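Local atomic coordinates of AlyQ (Persicobacter sp. CCB-QB2, PDB entry 5XNR), a protein that probably cleaves alginate by beta-elimination through its lyase domain, which is joined to a CBM32 carbohydrate-binding module. Residues V238-T243 / T301-I306; L252-I257 / M269-E274; K286-L291 / I338-N343; T292-Y297 / Y318-K323. All coordinates share one frame; numbering follows the deposited sequence.

In the fold
All four contacts lie in the alginate lyase domain, whose two antiparallel sheets pack face to face. Following the chain, 238-243 opens the loop that contact 1 closes at 301-306, pairing two neighbouring strands of one sheet. Within that loop, contact 2 forms and completes locally, pairing 252-257 with 269-274 in the other sheet. Next come 286-291 and 292-297, which begin contacts 3 and 4; both cross contact 1, because their partners follow 301-306. Contact 4 closes first, at 318-323, and contact 3 encloses it by closing at 338-343. Contact 4 bridges the two sheets, and contact 3 joins surface loops beside them. M271 of contact 2 touches both H303 and Y318.

Contact 1 of 4, residues V238-T243 / T301-I306; sequences VKQAIT and TVHEVI
Q240 and H303 face each other as a hydrogen-bonded antiparallel pair, and their side chains rise side by side from the same face of the sheet. Each CG is tucked between its own backbone N and carbonyl carbon (chi1 66° in Q240), which brings the two polar ends together. Q240 then runs extended to its amide, and NE2 donates to H303 NE2 at 3.1 Å. The bond lies in the amide plane but meets the imidazole 26° out of the ring plane, with the two flat groups nearly perpendicular. The long, flexible glutamine suits this place because it can carry an N-H to the buried ring nitrogen. Q240 O sits over one face of the same imidazole, near its rim, while also accepting from H303 N at 2.7 Å. Q240 N donates to H303 O at 2.9 Å.

These strands are neighbours in one sheet of the concanavalin-like jelly roll, and Q240, H303 and V305 turn toward the second sheet, where M271 packs on all three. Beside them V238 CB meets V305 CG1 at 3.9 Å; beta-branched valines fit both the extended backbone and the largely buried interior. The other face carries K239, A241, V302 and E304. Here K239, its CG anti to the backbone N (chi1 173°), crosses V302 obliquely, CG 3.9 Å from V302 CG1; the lysine packs with its methylenes and bends farther out to bring NZ to E143. E304 CG lies 4.2 Å from K239 CB, and its carboxylate accepts from Y237 OH and the backbone N-H groups of L324 and A325, where helix 324-330 starts.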
loop_
_atom_site.group_PDB
_atom_site.type_symbol
_atom_site.label_atom_id
_atom_site.label_comp_id
_atom_site.label_asym_id
_atom_site.label_seq_id
_atom_site.Cartn_x
_atom_site.Cartn_y
_atom_site.Cartn_z
ATOM N N VAL A 238 -14.775 1.453 -1.719
ATOM C CA VAL A 238 -13.555 0.805 -2.188
ATOM C C VAL A 238 -12.394 1.256 -1.305
ATOM O O VAL A 238 -12.212 2.427 -1.124
ATOM C CB VAL A 238 -13.243 1.134 -3.662
ATOM C CG1 VAL A 238 -12.008 0.384 -4.140
ATOM C CG2 VAL A 238 -14.421 0.873 -4.587
ATOM N N LYS A 239 -11.583 0.315 -0.838
ATOM C CA LYS A 239 -10.265 0.594 -0.258
ATOM C C LYS A 239 -9.200 0.161 -1.254
ATOM O O LYS A 239 -9.101 -1.018 -1.558
ATOM C CB LYS A 239 -10.024 -0.172 1.049
ATOM C CG LYS A 239 -8.612 -0.049 1.622
ATOM C CD LYS A 239 -8.349 -0.902 2.858
ATOM C CE LYS A 239 -8.391 -0.129 4.156
ATOM N NZ LYS A 239 -8.206 -1.023 5.330
ATOM N N GLN A 240 -8.385 1.108 -1.703
ATOM C CA GLN A 240 -7.481 0.860 -2.812
ATOM C C GLN A 240 -6.300 1.832 -2.790
ATOM O O GLN A 240 -6.321 2.848 -2.091
ATOM C CB GLN A 240 -8.222 1.085 -4.124
ATOM C CG GLN A 240 -8.655 2.529 -4.374
ATOM C CD GLN A 240 -9.564 2.639 -5.580
ATOM O OE1 GLN A 240 -9.836 1.668 -6.277
ATOM N NE2 GLN A 240 -10.070 3.828 -5.818
ATOM N N ALA A 241 -5.287 1.518 -3.585
ATOM C CA ALA A 241 -4.226 2.485 -3.872
ATOM C C ALA A 241 -3.993 2.510 -5.378
ATOM O O ALA A 241 -4.064 1.480 -6.048
ATOM C CB ALA A 241 -2.964 2.130 -3.133
ATOM N N ILE A 242 -3.791 3.699 -5.916
ATOM C CA ILE A 242 -3.370 3.778 -7.287
ATOM C C ILE A 242 -1.853 3.765 -7.238
ATOM O O ILE A 242 -1.268 4.651 -6.606
ATOM C CB ILE A 242 -3.906 5.034 -7.991
ATOM C CG1 ILE A 242 -5.436 5.105 -7.978
ATOM C CG2 ILE A 242 -3.334 5.108 -9.393
ATOM C CD1 ILE A 242 -5.988 6.500 -8.243
ATOM N N THR A 243 -1.256 2.765 -7.872
ATOM C CA THR A 243 0.166 2.493 -7.687
ATOM C C THR A 243 0.998 2.858 -8.920
ATOM O O THR A 243 2.212 2.979 -8.805
ATOM C CB THR A 243 0.384 1.013 -7.357
ATOM O OG1 THR A 243 -0.406 0.246 -8.266
ATOM C CG2 THR A 243 0.013 0.691 -5.930
ATOM N N THR A 301 -0.457 5.440 -2.056
ATOM C CA THR A 301 -1.135 5.820 -0.838
ATOM C C THR A 301 -2.485 5.096 -0.838
ATOM O O THR A 301 -3.274 5.252 -1.758
ATOM C CB THR A 301 -1.241 7.350 -0.691
ATOM O OG1 THR A 301 0.074 7.910 -0.760
ATOM C CG2 THR A 301 -1.890 7.780 0.610
ATOM N N VAL A 302 -2.700 4.287 0.189
ATOM C CA VAL A 302 -3.923 3.521 0.322
ATOM C C VAL A 302 -5.016 4.479 0.771
ATOM O O VAL A 302 -4.811 5.188 1.765
ATOM C CB VAL A 302 -3.775 2.388 1.342
ATOM C CG1 VAL A 302 -5.066 1.624 1.541
ATOM C CG2 VAL A 302 -2.658 1.450 0.951
ATOM N N HIS A 303 -6.126 4.519 0.031
ATOM C CA HIS A 303 -7.239 5.370 0.441
ATOM C C HIS A 303 -8.526 4.556 0.510
ATOM O O HIS A 303 -8.528 3.386 0.150
ATOM C CB HIS A 303 -7.408 6.577 -0.471
ATOM C CG HIS A 303 -7.750 6.257 -1.885
ATOM N ND1 HIS A 303 -6.828 6.342 -2.896
ATOM C CD2 HIS A 303 -8.916 5.913 -2.474
ATOM C CE1 HIS A 303 -7.405 6.064 -4.045
ATOM N NE2 HIS A 303 -8.684 5.798 -3.816
ATOM N N GLU A 304 -9.575 5.209 1.014
ATOM C CA GLU A 304 -10.947 4.687 0.992
ATOM C C GLU A 304 -11.857 5.734 0.344
ATOM O O GLU A 304 -11.694 6.933 0.565
ATOM C CB GLU A 304 -11.465 4.387 2.401
ATOM C CG GLU A 304 -10.666 3.346 3.165
ATOM C CD GLU A 304 -11.082 3.264 4.616
ATOM O OE1 GLU A 304 -10.536 4.044 5.419
ATOM O OE2 GLU A 304 -11.991 2.445 4.926
ATOM N N VAL A 305 -12.812 5.266 -0.444
ATOM C CA VAL A 305 -13.732 6.139 -1.158
ATOM C C VAL A 305 -15.125 5.512 -1.111
ATOM O O VAL A 305 -15.246 4.302 -1.186
ATOM C CB VAL A 305 -13.285 6.353 -2.610
ATOM C CG1 VAL A 305 -13.150 5.043 -3.359
ATOM C CG2 VAL A 305 -14.217 7.299 -3.345
ATOM N N ILE A 306 -16.142 6.355 -0.967
ATOM C CA ILE A 306 -17.548 5.972 -1.125
ATOM C C ILE A 306 -18.226 6.918 -2.124
ATOM O O ILE A 306 -18.095 8.134 -2.013
ATOM C CB ILE A 306 -18.256 5.996 0.235
ATOM C CG1 ILE A 306 -17.685 4.924 1.163
ATOM C CG2 ILE A 306 -19.758 5.877 0.060
ATOM C CD1 ILE A 306 -18.009 5.142 2.618
#

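Contact 2 of 4, residues L252-I257 / M269-E274; sequences LVATQI and MVMRLE. With PO4 (phosphate ion), chain E.
M269 O accepts a short, nearly straight hydrogen bond from I257 N, 2.7 Å long and 173° at the hydrogen, and Q256 CA adds a CA-H...O contact to the same oxygen. Q256 and I257, followed by a histidine, match the Q-I-H signature of PL7 alginate lyases, consistent with a strand near the substrate cleft. Along the pairing the antiparallel register slips by one residue: A254 N donates to M271 O, whereas M271 N turns to T255 O, so two residues stand opposite M271. This beta bulge bends the 252-257 chain at T255, and the small side chain of A254 fits the bend, with CB 4.3 Å from M271 CG.

V253, Q256, V270 and R272 share one face. V253 CG1 meets V270 CB at 3.9 Å, the two valines crossing at about a right angle, while Q256 lies alongside V270, Q256 CB 3.7 Å from V270 CG1. V253 CG2 touches R272 CG at 3.9 Å. R272 starts anti to its backbone N (chi1 -164°) and stays extended to NE, so its stem packs here and its guanidinium reaches beyond. There NE forms a salt bridge with E274 OE2, and NH1 donates to phosphate O1 at 3.0 Å, in the guanidinium plane. Y210 and K249 also bind this phosphate, probably from the crystallisation liquor; although R272 is paired with E274, the two basic side chains probably still offer enough positive potential to hold an anion.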
loop_
_atom_site.group_PDB
_atom_site.type_symbol
_atom_site.label_atom_id
_atom_site.label_comp_id
_atom_site.label_asym_id
_atom_site.label_seq_id
_atom_site.Cartn_x
_atom_site.Cartn_y
_atom_site.Cartn_z
ATOM N N LEU A 252 -5.709 8.129 -15.205
ATOM C CA LEU A 252 -6.276 6.851 -14.846
ATOM C C LEU A 252 -7.612 7.056 -14.114
ATOM O O LEU A 252 -7.715 7.922 -13.278
ATOM C CB LEU A 252 -5.251 6.150 -13.945
ATOM C CG LEU A 252 -5.600 4.728 -13.537
ATOM C CD1 LEU A 252 -4.347 3.950 -13.158
ATOM C CD2 LEU A 252 -6.596 4.737 -12.385
ATOM N N VAL A 253 -8.600 6.208 -14.395
ATOM C CA VAL A 253 -9.900 6.246 -13.737
ATOM C C VAL A 253 -10.045 4.988 -12.863
ATOM O O VAL A 253 -9.753 3.870 -13.298
ATOM C CB VAL A 253 -11.023 6.395 -14.784
ATOM C CG1 VAL A 253 -12.404 6.047 -14.248
ATOM C CG2 VAL A 253 -11.031 7.793 -15.390
ATOM N N ALA A 254 -10.467 5.169 -11.617
ATOM C CA ALA A 254 -10.655 4.023 -10.729
ATOM C C ALA A 254 -12.156 3.733 -10.557
ATOM O O ALA A 254 -12.781 3.120 -11.438
ATOM C CB ALA A 254 -9.936 4.249 -9.420
ATOM N N THR A 255 -12.729 4.127 -9.436
ATOM C CA THR A 255 -14.146 3.795 -9.130
ATOM C C THR A 255 -15.088 4.591 -10.033
ATOM O O THR A 255 -14.795 5.742 -10.309
ATOM C CB THR A 255 -14.434 4.088 -7.659
ATOM O OG1 THR A 255 -13.351 3.486 -6.942
ATOM C CG2 THR A 255 -15.779 3.560 -7.196
ATOM N N GLN A 256 -16.218 4.008 -10.458
ATOM C CA GLN A 256 -17.146 4.715 -11.373
ATOM C C GLN A 256 -18.612 4.342 -11.139
ATOM O O GLN A 256 -18.929 3.199 -10.786
ATOM C CB GLN A 256 -16.897 4.366 -12.838
ATOM C CG GLN A 256 -15.433 4.207 -13.186
ATOM C CD GLN A 256 -15.273 3.682 -14.589
ATOM O OE1 GLN A 256 -15.995 4.081 -15.508
ATOM N NE2 GLN A 256 -14.320 2.770 -14.742
ATOM N N ILE A 257 -19.482 5.337 -11.370
ATOM C CA ILE A 257 -20.903 5.138 -11.628
ATOM C C ILE A 257 -21.105 5.411 -13.121
ATOM O O ILE A 257 -20.612 6.441 -13.600
ATOM C CB ILE A 257 -21.793 6.065 -10.774
ATOM C CG1 ILE A 257 -21.552 5.865 -9.280
ATOM C CG2 ILE A 257 -23.261 5.874 -11.117
ATOM C CD1 ILE A 257 -22.319 6.822 -8.407
ATOM N N MET A 269 -20.169 9.679 -12.666
ATOM C CA MET A 269 -19.366 10.023 -11.511
ATOM C C MET A 269 -18.209 9.030 -11.384
ATOM O O MET A 269 -18.457 7.844 -11.154
ATOM C CB MET A 269 -20.209 9.994 -10.234
ATOM C CG MET A 269 -19.458 10.499 -9.016
ATOM S SD MET A 269 -20.520 10.615 -7.562
ATOM C CE MET A 269 -19.356 11.054 -6.272
ATOM N N VAL A 270 -16.971 9.525 -11.542
ATOM C CA VAL A 270 -15.774 8.676 -11.503
ATOM C C VAL A 270 -14.719 9.385 -10.672
ATOM O O VAL A 270 -14.766 10.566 -10.550
ATOM C CB VAL A 270 -15.214 8.322 -12.895
ATOM C CG1 VAL A 270 -16.317 7.908 -13.854
ATOM C CG2 VAL A 270 -14.387 9.441 -13.505
ATOM N N MET A 271 -13.823 8.603 -10.094
ATOM C CA MET A 271 -12.617 9.093 -9.460
ATOM C C MET A 271 -11.489 9.001 -10.484
ATOM O O MET A 271 -11.333 7.959 -11.102
ATOM C CB MET A 271 -12.264 8.252 -8.233
ATOM C CG MET A 271 -10.785 8.177 -7.909
ATOM S SD MET A 271 -10.461 7.474 -6.252
ATOM C CE MET A 271 -11.084 8.811 -5.235
ATOM N N ARG A 272 -10.742 10.093 -10.651
ATOM C CA ARG A 272 -9.716 10.220 -11.675
ATOM C C ARG A 272 -8.420 10.732 -11.043
ATOM O O ARG A 272 -8.454 11.500 -10.119
ATOM C CB ARG A 272 -10.195 11.178 -12.764
ATOM C CG ARG A 272 -9.386 11.078 -14.049
ATOM C CD ARG A 272 -10.055 11.671 -15.273
ATOM N NE ARG A 272 -9.096 11.854 -16.355
ATOM C CZ ARG A 272 -9.351 11.662 -17.657
ATOM N NH1 ARG A 272 -8.436 11.984 -18.557
ATOM N NH2 ARG A 272 -10.503 11.155 -18.060
ATOM N N LEU A 273 -7.281 10.243 -11.510
ATOM C CA LEU A 273 -5.956 10.721 -11.067
ATOM C C LEU A 273 -5.226 11.218 -12.302
ATOM O O LEU A 273 -5.123 10.479 -13.293
ATOM C CB LEU A 273 -5.163 9.588 -10.410
ATOM C CG LEU A 273 -3.763 9.964 -9.925
ATOM C CD1 LEU A 273 -3.797 11.157 -8.989
ATOM C CD2 LEU A 273 -3.100 8.785 -9.228
ATOM N N GLU A 274 -4.799 12.472 -12.257
ATOM C CA GLU A 274 -3.911 13.043 -13.284
ATOM C C GLU A 274 -2.682 13.570 -12.548
ATOM O O GLU A 274 -2.757 14.562 -11.816
ATOM C CB GLU A 274 -4.630 14.126 -14.101
ATOM C CG GLU A 274 -5.874 13.607 -14.830
ATOM C CD GLU A 274 -6.542 14.523 -15.850
ATOM O OE1 GLU A 274 -6.302 15.721 -15.804
ATOM O OE2 GLU A 274 -7.346 14.028 -16.666
HETATM P P PO4 E . -9.194 12.643 -22.650
HETATM O O1 PO4 E . -8.541 11.849 -21.549
HETATM O O2 PO4 E . -8.183 13.662 -23.157
HETATM O O3 PO4 E . -9.651 11.720 -23.788
HETATM O O4 PO4 E . -10.436 13.342 -22.138
#

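Contact 3 of 4, residues K286-L291 / I338-N343; sequences KLRSDL and IKDGGN
D340, the first residue of a type II' beta turn that ends at N343, reaches from its surface loop to R288 in the loop leading into strand 291-294. R288 NH2 donates to D340 OD2 at 2.9 Å, forming a salt bridge. The two side chains approach from opposite directions with their flat groups 73° apart. The donor's bond lies in the guanidinium plane, yet it meets OD2 from above the carboxylate plane, so the bridge is single-bonded (monodentate).

The arginine is held partly by its own loop. Its chain folds at chi2 and chi3, turning NE back to S289 O at 2.8 Å, in the carbonyl plane and on a lone pair; NH2, which also serves D340, donates to V346 O as well. Arginine suits the place because several N-H groups can serve different partners at once. D340 has CG anti to its backbone N (chi1 170°), which sends the carboxylate toward R288.

Beside the bridge L291 CD2 slides past I338 CG2 at 3.7 Å, and L291 CD1 lies 3.8 Å from D340 OD1. D340 N bonds to N343 O at 3.2 Å and N343 N to D340 O at 3.0 Å, while G341 takes the positive phi (50°) that glycine readily adopts. These two mutual backbone bonds are the pattern of a two-residue hairpin turn of type II', here set in a loop with no regular strand within 338-343.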
loop_
_atom_site.group_PDB
_atom_site.type_symbol
_atom_site.label_atom_id
_atom_site.label_comp_id
_atom_site.label_asym_id
_atom_site.label_seq_id
_atom_site.Cartn_x
_atom_site.Cartn_y
_atom_site.Cartn_z
ATOM N N LYS A 286 -19.104 17.446 -18.512
ATOM C CA LYS A 286 -20.295 17.837 -19.256
ATOM C C LYS A 286 -21.501 17.986 -18.326
ATOM O O LYS A 286 -22.440 18.683 -18.677
ATOM C CB LYS A 286 -20.613 16.810 -20.345
ATOM C CG LYS A 286 -19.603 16.747 -21.485
ATOM C CD LYS A 286 -20.087 15.990 -22.725
ATOM C CE LYS A 286 -18.965 15.294 -23.475
ATOM N NZ LYS A 286 -19.222 15.253 -24.934
ATOM N N LEU A 287 -21.493 17.342 -17.162
ATOM C CA LEU A 287 -22.598 17.491 -16.184
ATOM C C LEU A 287 -22.340 18.679 -15.243
ATOM O O LEU A 287 -23.245 19.450 -14.919
ATOM C CB LEU A 287 -22.705 16.202 -15.367
ATOM C CG LEU A 287 -22.926 14.926 -16.171
ATOM C CD1 LEU A 287 -23.137 13.736 -15.246
ATOM C CD2 LEU A 287 -24.098 15.095 -17.130
ATOM N N ARG A 288 -21.109 18.757 -14.758
ATOM C CA ARG A 288 -20.638 19.791 -13.851
ATOM C C ARG A 288 -19.101 19.777 -13.873
ATOM O O ARG A 288 -18.489 18.876 -14.456
ATOM C CB ARG A 288 -21.176 19.572 -12.430
ATOM C CG ARG A 288 -20.775 18.248 -11.793
ATOM C CD ARG A 288 -20.535 18.338 -10.302
ATOM N NE ARG A 288 -19.436 19.258 -10.033
ATOM C CZ ARG A 288 -19.339 20.090 -8.996
ATOM N NH1 ARG A 288 -18.279 20.865 -8.904
ATOM N NH2 ARG A 288 -20.270 20.144 -8.058
ATOM N N SER A 289 -18.485 20.750 -13.230
ATOM C CA SER A 289 -17.037 20.864 -13.270
ATOM C C SER A 289 -16.398 19.759 -12.406
ATOM O O SER A 289 -17.003 19.248 -11.469
ATOM C CB SER A 289 -16.588 22.263 -12.889
ATOM O OG SER A 289 -16.827 22.519 -11.518
ATOM N N ASP A 290 -15.195 19.344 -12.792
ATOM C CA ASP A 290 -14.396 18.404 -12.003
ATOM C C ASP A 290 -14.342 18.899 -10.557
ATOM O O ASP A 290 -14.241 20.081 -10.333
ATOM C CB ASP A 290 -12.959 18.279 -12.543
ATOM C CG ASP A 290 -12.805 17.739 -13.964
ATOM O OD1 ASP A 290 -13.744 17.089 -14.479
ATOM O OD2 ASP A 290 -11.718 17.942 -14.540
ATOM N N LEU A 291 -14.339 17.997 -9.594
ATOM C CA LEU A 291 -14.182 18.386 -8.192
ATOM C C LEU A 291 -12.952 17.711 -7.566
ATOM O O LEU A 291 -12.845 16.481 -7.468
ATOM C CB LEU A 291 -15.454 18.006 -7.438
ATOM C CG LEU A 291 -15.516 18.465 -5.984
ATOM C CD1 LEU A 291 -15.663 19.979 -5.900
ATOM C CD2 LEU A 291 -16.674 17.768 -5.283
ATOM N N ILE A 338 -16.517 14.979 0.894
ATOM C CA ILE A 338 -15.942 16.013 0.065
ATOM C C ILE A 338 -17.102 16.943 -0.325
ATOM O O ILE A 338 -17.952 16.607 -1.161
ATOM C CB ILE A 338 -15.171 15.436 -1.148
ATOM C CG1 ILE A 338 -13.799 14.876 -0.781
ATOM C CG2 ILE A 338 -14.970 16.494 -2.221
ATOM C CD1 ILE A 338 -13.759 14.131 0.499
ATOM N N LYS A 339 -17.125 18.106 0.317
ATOM C CA LYS A 339 -18.160 19.090 0.114
ATOM C C LYS A 339 -17.847 19.930 -1.120
ATOM O O LYS A 339 -16.711 20.096 -1.536
ATOM C CB LYS A 339 -18.293 20.027 1.321
ATOM C CG LYS A 339 -19.106 19.483 2.491
ATOM C CD LYS A 339 -18.263 18.814 3.563
ATOM C CE LYS A 339 -17.930 19.723 4.732
ATOM N NZ LYS A 339 -18.949 19.638 5.806
ATOM N N ASP A 340 -18.908 20.481 -1.659
ATOM C CA ASP A 340 -18.837 21.344 -2.806
ATOM C C ASP A 340 -19.511 22.666 -2.448
ATOM O O ASP A 340 -20.734 22.728 -2.324
ATOM C CB ASP A 340 -19.512 20.707 -4.018
ATOM C CG ASP A 340 -19.660 21.675 -5.169
ATOM O OD1 ASP A 340 -18.623 22.310 -5.535
ATOM O OD2 ASP A 340 -20.804 21.781 -5.682
ATOM N N GLY A 341 -18.699 23.708 -2.287
ATOM C CA GLY A 341 -19.179 24.938 -1.677
ATOM C C GLY A 341 -19.897 24.625 -0.375
ATOM O O GLY A 341 -19.317 23.959 0.509
ATOM N N GLY A 342 -21.170 25.028 -0.289
ATOM C CA GLY A 342 -21.951 24.870 0.943
ATOM C C GLY A 342 -22.948 23.729 0.862
ATOM O O GLY A 342 -23.942 23.738 1.577
ATOM N N ASN A 343 -22.676 22.749 0.001
ATOM C CA ASN A 343 -23.534 21.577 -0.191
ATOM C C ASN A 343 -22.804 20.322 0.304
ATOM O O ASN A 343 -21.621 20.135 -0.012
ATOM C CB ASN A 343 -23.912 21.417 -1.668
ATOM C CG ASN A 343 -24.955 22.406 -2.153
ATOM O OD1 ASN A 343 -25.706 22.983 -1.370
ATOM N ND2 ASN A 343 -25.055 22.561 -3.458
#

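Contact 4 of 4, residues T292-Y297 / Y318-K323; sequences TIKTNY and YSEDGK
I293 sets its CG2 methyl over one face of the Y318 ring, 3.7 Å from the centroid and 18° off the ring normal, a CH-pi contact in which the two side chains cross at about a right angle. CG2 is anti to the isoleucine's backbone N, while its other branch, ending at CD1, packs on M271, so the beta-branched residue serves two neighbours between the sheets. I293 and K294 together form a classic bulge opposite L278, and both turn toward 318-323; K294 CG comes within 4.2 Å of Y318 CE2.

The side chains of Y297 and Y318 also cross at about a right angle, with Y297 CD1 3.8 Å from Y318 OH. E320 OE2 approaches the edge of the Y297 ring, 4.0 Å from CD1, while Y297 OH bonds to T301 O and I242 N. E320 OE2 accepts from Y318 OH at 2.7 Å on its anti lone pair, which satisfies this buried phenol. K294 and E320 extend toward each other from opposite directions, and NZ comes to OE1 in a long salt bridge of 3.9 Å. With a phenol proton at one oxygen and a lysine near the other, E320 probably favours its ionised form.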
loop_
_atom_site.group_PDB
_atom_site.type_symbol
_atom_site.label_atom_id
_atom_site.label_comp_id
_atom_site.label_asym_id
_atom_site.label_seq_id
_atom_site.Cartn_x
_atom_site.Cartn_y
_atom_site.Cartn_z
ATOM N N THR A 292 -12.057 18.546 -7.077
ATOM C CA THR A 292 -10.800 18.095 -6.598
ATOM C C THR A 292 -10.978 17.469 -5.217
ATOM O O THR A 292 -11.670 18.014 -4.363
ATOM C CB THR A 292 -9.771 19.230 -6.513
ATOM O OG1 THR A 292 -9.581 19.798 -7.815
ATOM C CG2 THR A 292 -8.455 18.740 -5.933
ATOM N N ILE A 293 -10.325 16.331 -5.048
ATOM C CA ILE A 293 -10.230 15.629 -3.785
ATOM C C ILE A 293 -8.923 16.031 -3.095
ATOM O O ILE A 293 -8.958 16.462 -1.960
ATOM C CB ILE A 293 -10.344 14.106 -4.006
ATOM C CG1 ILE A 293 -11.616 13.732 -4.772
ATOM C CG2 ILE A 293 -10.270 13.378 -2.680
ATOM C CD1 ILE A 293 -11.672 12.291 -5.272
ATOM N N LYS A 294 -7.806 15.898 -3.819
ATOM C CA LYS A 294 -6.449 16.170 -3.352
ATOM C C LYS A 294 -5.606 16.723 -4.512
ATOM O O LYS A 294 -5.741 16.272 -5.632
ATOM C CB LYS A 294 -5.757 14.874 -2.904
ATOM C CG LYS A 294 -6.219 14.268 -1.589
ATOM C CD LYS A 294 -5.329 14.586 -0.391
ATOM C CE LYS A 294 -6.110 14.852 0.887
ATOM N NZ LYS A 294 -5.346 14.411 2.076
ATOM N N THR A 295 -4.679 17.628 -4.229
ATOM C CA THR A 295 -3.728 18.108 -5.251
ATOM C C THR A 295 -2.372 17.400 -5.131
ATOM O O THR A 295 -1.519 17.564 -5.984
ATOM C CB THR A 295 -3.497 19.618 -5.122
ATOM O OG1 THR A 295 -3.132 19.937 -3.771
ATOM C CG2 THR A 295 -4.711 20.425 -5.538
ATOM N N ASN A 296 -2.167 16.656 -4.051
ATOM C CA ASN A 296 -0.878 16.054 -3.737
ATOM C C ASN A 296 -1.063 14.550 -3.516
ATOM O O ASN A 296 -0.605 14.029 -2.500
ATOM C CB ASN A 296 -0.223 16.709 -2.507
ATOM C CG ASN A 296 -1.019 16.600 -1.213
ATOM O OD1 ASN A 296 -2.231 16.423 -1.203
ATOM N ND2 ASN A 296 -0.341 16.710 -0.090
ATOM N N TYR A 297 -1.726 13.845 -4.433
ATOM C CA TYR A 297 -1.835 12.400 -4.250
ATOM C C TYR A 297 -0.513 11.735 -4.651
ATOM O O TYR A 297 -0.025 11.926 -5.778
ATOM C CB TYR A 297 -2.988 11.783 -5.038
ATOM C CG TYR A 297 -3.085 10.293 -4.825
ATOM C CD1 TYR A 297 -3.712 9.768 -3.710
ATOM C CD2 TYR A 297 -2.527 9.402 -5.729
ATOM C CE1 TYR A 297 -3.809 8.399 -3.510
ATOM C CE2 TYR A 297 -2.588 8.033 -5.530
ATOM C CZ TYR A 297 -3.235 7.528 -4.417
ATOM O OH TYR A 297 -3.280 6.182 -4.212
ATOM N N TYR A 318 -14.043 10.425 1.285
ATOM C CA TYR A 318 -12.647 10.087 0.997
ATOM C C TYR A 318 -11.854 10.067 2.304
ATOM O O TYR A 318 -12.042 10.932 3.133
ATOM C CB TYR A 318 -12.014 11.094 0.033
ATOM C CG TYR A 318 -10.606 10.737 -0.368
ATOM C CD1 TYR A 318 -10.369 9.841 -1.399
ATOM C CD2 TYR A 318 -9.511 11.255 0.308
ATOM C CE1 TYR A 318 -9.082 9.487 -1.761
ATOM C CE2 TYR A 318 -8.216 10.915 -0.052
ATOM C CZ TYR A 318 -8.004 10.026 -1.090
ATOM O OH TYR A 318 -6.743 9.661 -1.446
ATOM N N SER A 319 -10.946 9.111 2.473
ATOM C CA SER A 319 -10.094 9.155 3.666
ATOM C C SER A 319 -8.771 8.435 3.431
ATOM O O SER A 319 -8.722 7.431 2.744
ATOM C CB SER A 319 -10.766 8.553 4.844
ATOM O OG SER A 319 -9.864 8.556 5.942
ATOM N N GLU A 320 -7.726 8.943 4.069
ATOM C CA GLU A 320 -6.418 8.287 4.024
ATOM C C GLU A 320 -6.042 7.804 5.437
ATOM O O GLU A 320 -4.936 7.371 5.630
ATOM C CB GLU A 320 -5.384 9.224 3.390
ATOM C CG GLU A 320 -5.493 9.325 1.866
ATOM C CD GLU A 320 -4.582 10.369 1.224
ATOM O OE1 GLU A 320 -3.708 10.884 1.940
ATOM O OE2 GLU A 320 -4.759 10.684 0.016
ATOM N N ASP A 321 -6.988 7.798 6.385
ATOM C CA ASP A 321 -6.681 7.542 7.801
ATOM C C ASP A 321 -7.030 6.093 8.158
ATOM O O ASP A 321 -6.726 5.643 9.262
ATOM C CB ASP A 321 -7.357 8.567 8.733
ATOM C CG ASP A 321 -8.872 8.436 8.905
ATOM O OD1 ASP A 321 -9.463 7.510 8.306
ATOM O OD2 ASP A 321 -9.460 9.277 9.637
ATOM N N GLY A 322 -7.680 5.368 7.253
ATOM C CA GLY A 322 -7.963 3.921 7.464
ATOM C C GLY A 322 -9.306 3.658 8.136
ATOM O O GLY A 322 -9.669 2.498 8.350
ATOM N N LYS A 323 -10.090 4.697 8.401
ATOM C CA LYS A 323 -11.244 4.548 9.298
ATOM C C LYS A 323 -12.588 4.804 8.607
ATOM O O LYS A 323 -13.611 4.823 9.279
ATOM C CB LYS A 323 -11.065 5.507 10.475
ATOM C CG LYS A 323 -9.745 5.314 11.214
ATOM C CD LYS A 323 -9.861 5.446 12.728
ATOM C CE LYS A 323 -9.859 6.880 13.214
ATOM N NZ LYS A 323 -8.529 7.253 13.752
#